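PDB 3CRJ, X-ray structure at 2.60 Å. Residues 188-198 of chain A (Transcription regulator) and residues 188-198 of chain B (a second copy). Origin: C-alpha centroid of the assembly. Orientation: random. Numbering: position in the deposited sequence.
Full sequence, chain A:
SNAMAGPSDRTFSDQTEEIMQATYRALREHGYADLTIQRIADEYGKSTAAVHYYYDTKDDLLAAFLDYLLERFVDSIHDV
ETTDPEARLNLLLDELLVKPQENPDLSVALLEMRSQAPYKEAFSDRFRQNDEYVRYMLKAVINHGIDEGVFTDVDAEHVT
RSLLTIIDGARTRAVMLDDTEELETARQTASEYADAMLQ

Chain A (188-198) QTASEYADAML
Chain B, residues 188-198: QTASEYADAML

Both stretches are α-helical and continue helices that begin earlier in their chains. Phi and psi lie mostly near -65° and -45°, with Asp B195, at psi -10°, departing most in psi, and in both chains the N of each residue from 192 to 198 bonds to the O of the residue four earlier, 188 to 194. The helices cross almost at right angles, 84° between their N-to-C directions with a signed crossing angle of 84°, and their axes approach to 9.8 Å. At the crossing two residues face their own copies: the CA atoms of Tyr A193 and Tyr B193 lie 5.9 Å apart, those of Ala A196 and Ala B196 6.3 Å. The contacts come in pairs with the chains exchanged, or join a residue to its twin, and 424 Å² is buried in all, with Tyr A193 and Tyr B193 contributing most, 78 and 75 Å².

Where Ala A196 and Ala B196 point toward the partner helix, their methyls touch, CB to CB at 3.7 Å, an apolar contact suited to small side chains.

The polar part is a reciprocal pair of hydrogen bonds. Tyr A193 OH donates to Glu B192 OE1 at 2.8 Å, and Tyr B193 OH donates to Glu A192 OE1 at 2.8 Å. Each tyrosine leaves its helix sideways with chi1 t (178°) and chi2 72°, which carries the ring to the other helix; its hydroxyl meets the carboxylate oxygen at the ring's edge, near the ring plane. Each glutamate points toward its partner with chi1 m, chi2 t and chi3 near -17°. Its other oxygen is held within its own helix, one turn back: Gln A188 NE2 donates to Glu A192 OE2 at 2.8 Å, and Gln B188 NE2 to Glu B192 OE2 at 2.9 Å. The glutamines, both t at chi1 and chi2, hold the carboxylates without touching the partner helix.

Apolar groups pack around this network. Thr A189 CG2 lies 4.4 Å from Tyr B193 CE1, and Thr B189 CG2 lies 4.1 Å from Tyr A193 CE1. With chi1 m, each buried threonine offers its methyl to the partner ring while OG1 is hydrogen-bonded elsewhere in the structure.

Met A197 and Met B197, both selenomethionine, start sideways, m at chi1 and chi2 with chi3 near 100°, and their ends come nearer to the partner glutamate: Met A197 SE is 4.1 Å from Glu B192 CD, and Met B197 CE is 3.9 Å from Glu A192 CB. Their flexible chains thus pack against the glutamates that accept the tyrosine bonds. Ala A190 and Ala B190 point away, buried but outside this contact.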

# COMPACT_ATOMS: atom_id res chain seq x y z
N GLN A 188 -1.41 5.35 -15.94
CA GLN A 188 -0.47 5.46 -17.07
C GLN A 188 0.65 4.44 -16.98
O GLN A 188 1.05 3.83 -18.01
CB GLN A 188 0.15 6.85 -17.14
CG GLN A 188 0.99 6.99 -18.40
CD GLN A 188 1.61 8.37 -18.58
OE1 GLN A 188 0.95 9.38 -18.36
NE2 GLN A 188 2.87 8.41 -18.99
N THR A 189 1.17 4.24 -15.76
CA THR A 189 2.13 3.18 -15.51
C THR A 189 1.53 1.83 -15.95
O THR A 189 2.15 1.11 -16.77
CB THR A 189 2.49 3.13 -14.05
OG1 THR A 189 3.05 4.39 -13.67
CG2 THR A 189 3.50 2.03 -13.76
N ALA A 190 0.33 1.51 -15.47
CA ALA A 190 -0.37 0.32 -15.93
C ALA A 190 -0.43 0.19 -17.46
O ALA A 190 -0.15 -0.87 -17.98
CB ALA A 190 -1.76 0.22 -15.32
N SER A 191 -0.80 1.24 -18.19
CA SER A 191 -0.81 1.10 -19.66
C SER A 191 0.58 0.89 -20.24
O SER A 191 0.78 -0.03 -21.03
CB SER A 191 -1.51 2.25 -20.39
OG SER A 191 -2.83 1.82 -20.71
N GLU A 192 1.55 1.71 -19.83
CA GLU A 192 2.92 1.54 -20.31
C GLU A 192 3.40 0.13 -20.03
O GLU A 192 3.92 -0.55 -20.93
CB GLU A 192 3.85 2.57 -19.67
CG GLU A 192 3.67 3.98 -20.18
CD GLU A 192 4.21 5.03 -19.24
OE1 GLU A 192 4.44 4.73 -18.05
OE2 GLU A 192 4.38 6.18 -19.67
N TYR A 193 3.18 -0.33 -18.80
CA TYR A 193 3.66 -1.65 -18.42
C TYR A 193 3.05 -2.71 -19.31
O TYR A 193 3.77 -3.58 -19.83
CB TYR A 193 3.36 -2.01 -16.97
CG TYR A 193 3.84 -3.40 -16.68
CD1 TYR A 193 5.21 -3.68 -16.60
CD2 TYR A 193 2.95 -4.46 -16.58
CE1 TYR A 193 5.66 -4.94 -16.38
CE2 TYR A 193 3.39 -5.75 -16.37
CZ TYR A 193 4.75 -5.99 -16.27
OH TYR A 193 5.20 -7.27 -16.08
N ALA A 194 1.73 -2.64 -19.47
CA ALA A 194 0.98 -3.66 -20.18
C ALA A 194 1.38 -3.68 -21.66
O ALA A 194 1.47 -4.76 -22.27
CB ALA A 194 -0.47 -3.39 -20.05
N ASP A 195 1.62 -2.50 -22.22
CA ASP A 195 1.81 -2.39 -23.65
C ASP A 195 3.19 -2.93 -23.99
O ASP A 195 3.40 -3.52 -25.05
CB ASP A 195 1.64 -0.95 -24.11
CG ASP A 195 0.16 -0.49 -24.12
OD1 ASP A 195 -0.12 0.42 -24.92
OD2 ASP A 195 -0.71 -0.99 -23.34
N ALA A 196 4.12 -2.75 -23.05
CA ALA A 196 5.49 -3.21 -23.21
C ALA A 196 5.56 -4.73 -23.10
O ALA A 196 6.40 -5.38 -23.76
CB ALA A 196 6.39 -2.55 -22.18
N MSE A 197 4.68 -5.32 -22.31
CA MSE A 197 4.67 -6.76 -22.17
C MSE A 197 3.85 -7.45 -23.27
O MSE A 197 4.27 -8.46 -23.84
CB MSE A 197 4.20 -7.17 -20.78
CG MSE A 197 5.07 -6.60 -19.65
SE MSE A 197 6.92 -7.27 -19.68
CE MSE A 197 7.84 -5.82 -20.59
N LEU A 198 2.70 -6.87 -23.60
CA LEU A 198 1.72 -7.59 -24.38
C LEU A 198 1.76 -7.29 -25.86
O LEU A 198 1.58 -8.18 -26.68
CB LEU A 198 0.32 -7.26 -23.86
CG LEU A 198 -0.29 -8.08 -22.73
CD1 LEU A 198 0.70 -8.92 -21.95
CD2 LEU A 198 -1.05 -7.12 -21.83
N GLN B 188 11.46 -7.78 -10.29
CA GLN B 188 11.34 -8.13 -11.70
C GLN B 188 10.48 -7.13 -12.48
O GLN B 188 10.89 -6.68 -13.54
CB GLN B 188 10.82 -9.56 -11.88
CG GLN B 188 10.79 -10.04 -13.32
CD GLN B 188 10.12 -11.43 -13.47
OE1 GLN B 188 10.19 -12.28 -12.57
NE2 GLN B 188 9.43 -11.65 -14.61
N THR B 189 9.29 -6.81 -11.95
CA THR B 189 8.41 -5.81 -12.56
C THR B 189 9.18 -4.54 -12.79
O THR B 189 9.13 -3.96 -13.88
CB THR B 189 7.20 -5.44 -11.65
OG1 THR B 189 6.49 -6.62 -11.26
CG2 THR B 189 6.25 -4.50 -12.38
N ALA B 190 9.92 -4.11 -11.77
CA ALA B 190 10.58 -2.80 -11.83
C ALA B 190 11.63 -2.79 -12.95
O ALA B 190 11.75 -1.81 -13.69
CB ALA B 190 11.16 -2.41 -10.47
N SER B 191 12.37 -3.89 -13.08
CA SER B 191 13.34 -4.02 -14.13
C SER B 191 12.65 -4.16 -15.46
O SER B 191 13.13 -3.67 -16.45
CB SER B 191 14.27 -5.22 -13.89
OG SER B 191 15.30 -4.85 -12.98
N GLU B 192 11.51 -4.83 -15.49
CA GLU B 192 10.80 -4.93 -16.75
C GLU B 192 10.34 -3.56 -17.21
O GLU B 192 10.50 -3.20 -18.37
CB GLU B 192 9.61 -5.89 -16.63
CG GLU B 192 10.00 -7.35 -16.66
CD GLU B 192 8.86 -8.25 -16.21
OE1 GLU B 192 7.90 -7.74 -15.58
OE2 GLU B 192 8.92 -9.48 -16.46
N TYR B 193 9.79 -2.78 -16.27
CA TYR B 193 9.30 -1.44 -16.56
C TYR B 193 10.42 -0.49 -16.97
O TYR B 193 10.38 0.10 -18.04
CB TYR B 193 8.50 -0.84 -15.39
CG TYR B 193 8.03 0.56 -15.69
CD1 TYR B 193 7.00 0.80 -16.62
CD2 TYR B 193 8.64 1.67 -15.10
CE1 TYR B 193 6.58 2.10 -16.93
CE2 TYR B 193 8.23 2.97 -15.42
CZ TYR B 193 7.20 3.18 -16.33
OH TYR B 193 6.80 4.47 -16.62
N ALA B 194 11.42 -0.37 -16.12
CA ALA B 194 12.49 0.61 -16.30
C ALA B 194 13.15 0.40 -17.64
O ALA B 194 13.36 1.35 -18.41
CB ALA B 194 13.52 0.52 -15.17
N ASP B 195 13.50 -0.84 -17.94
CA ASP B 195 14.20 -0.94 -19.19
C ASP B 195 13.28 -0.97 -20.44
O ASP B 195 13.76 -0.75 -21.55
CB ASP B 195 15.43 -1.87 -19.15
CG ASP B 195 15.10 -3.31 -18.92
OD1 ASP B 195 16.03 -4.12 -18.66
OD2 ASP B 195 13.90 -3.63 -19.02
N ALA B 196 11.97 -1.11 -20.24
CA ALA B 196 11.03 -0.83 -21.32
C ALA B 196 10.95 0.67 -21.61
O ALA B 196 10.76 1.08 -22.76
CB ALA B 196 9.68 -1.34 -20.99
N MSE B 197 11.09 1.48 -20.57
CA MSE B 197 11.05 2.91 -20.71
C MSE B 197 12.41 3.46 -21.15
O MSE B 197 12.49 4.24 -22.10
CB MSE B 197 10.69 3.56 -19.38
CG MSE B 197 9.26 3.34 -18.92
SE MSE B 197 7.87 3.43 -20.29
CE MSE B 197 7.55 1.54 -20.59
N LEU B 198 13.46 3.05 -20.45
CA LEU B 198 14.80 3.63 -20.57
C LEU B 198 15.67 3.09 -21.71
O LEU B 198 16.42 3.84 -22.32
CB LEU B 198 15.56 3.43 -19.27
CG LEU B 198 15.42 4.39 -18.10
CD1 LEU B 198 14.26 5.37 -18.28
CD2 LEU B 198 15.32 3.58 -16.81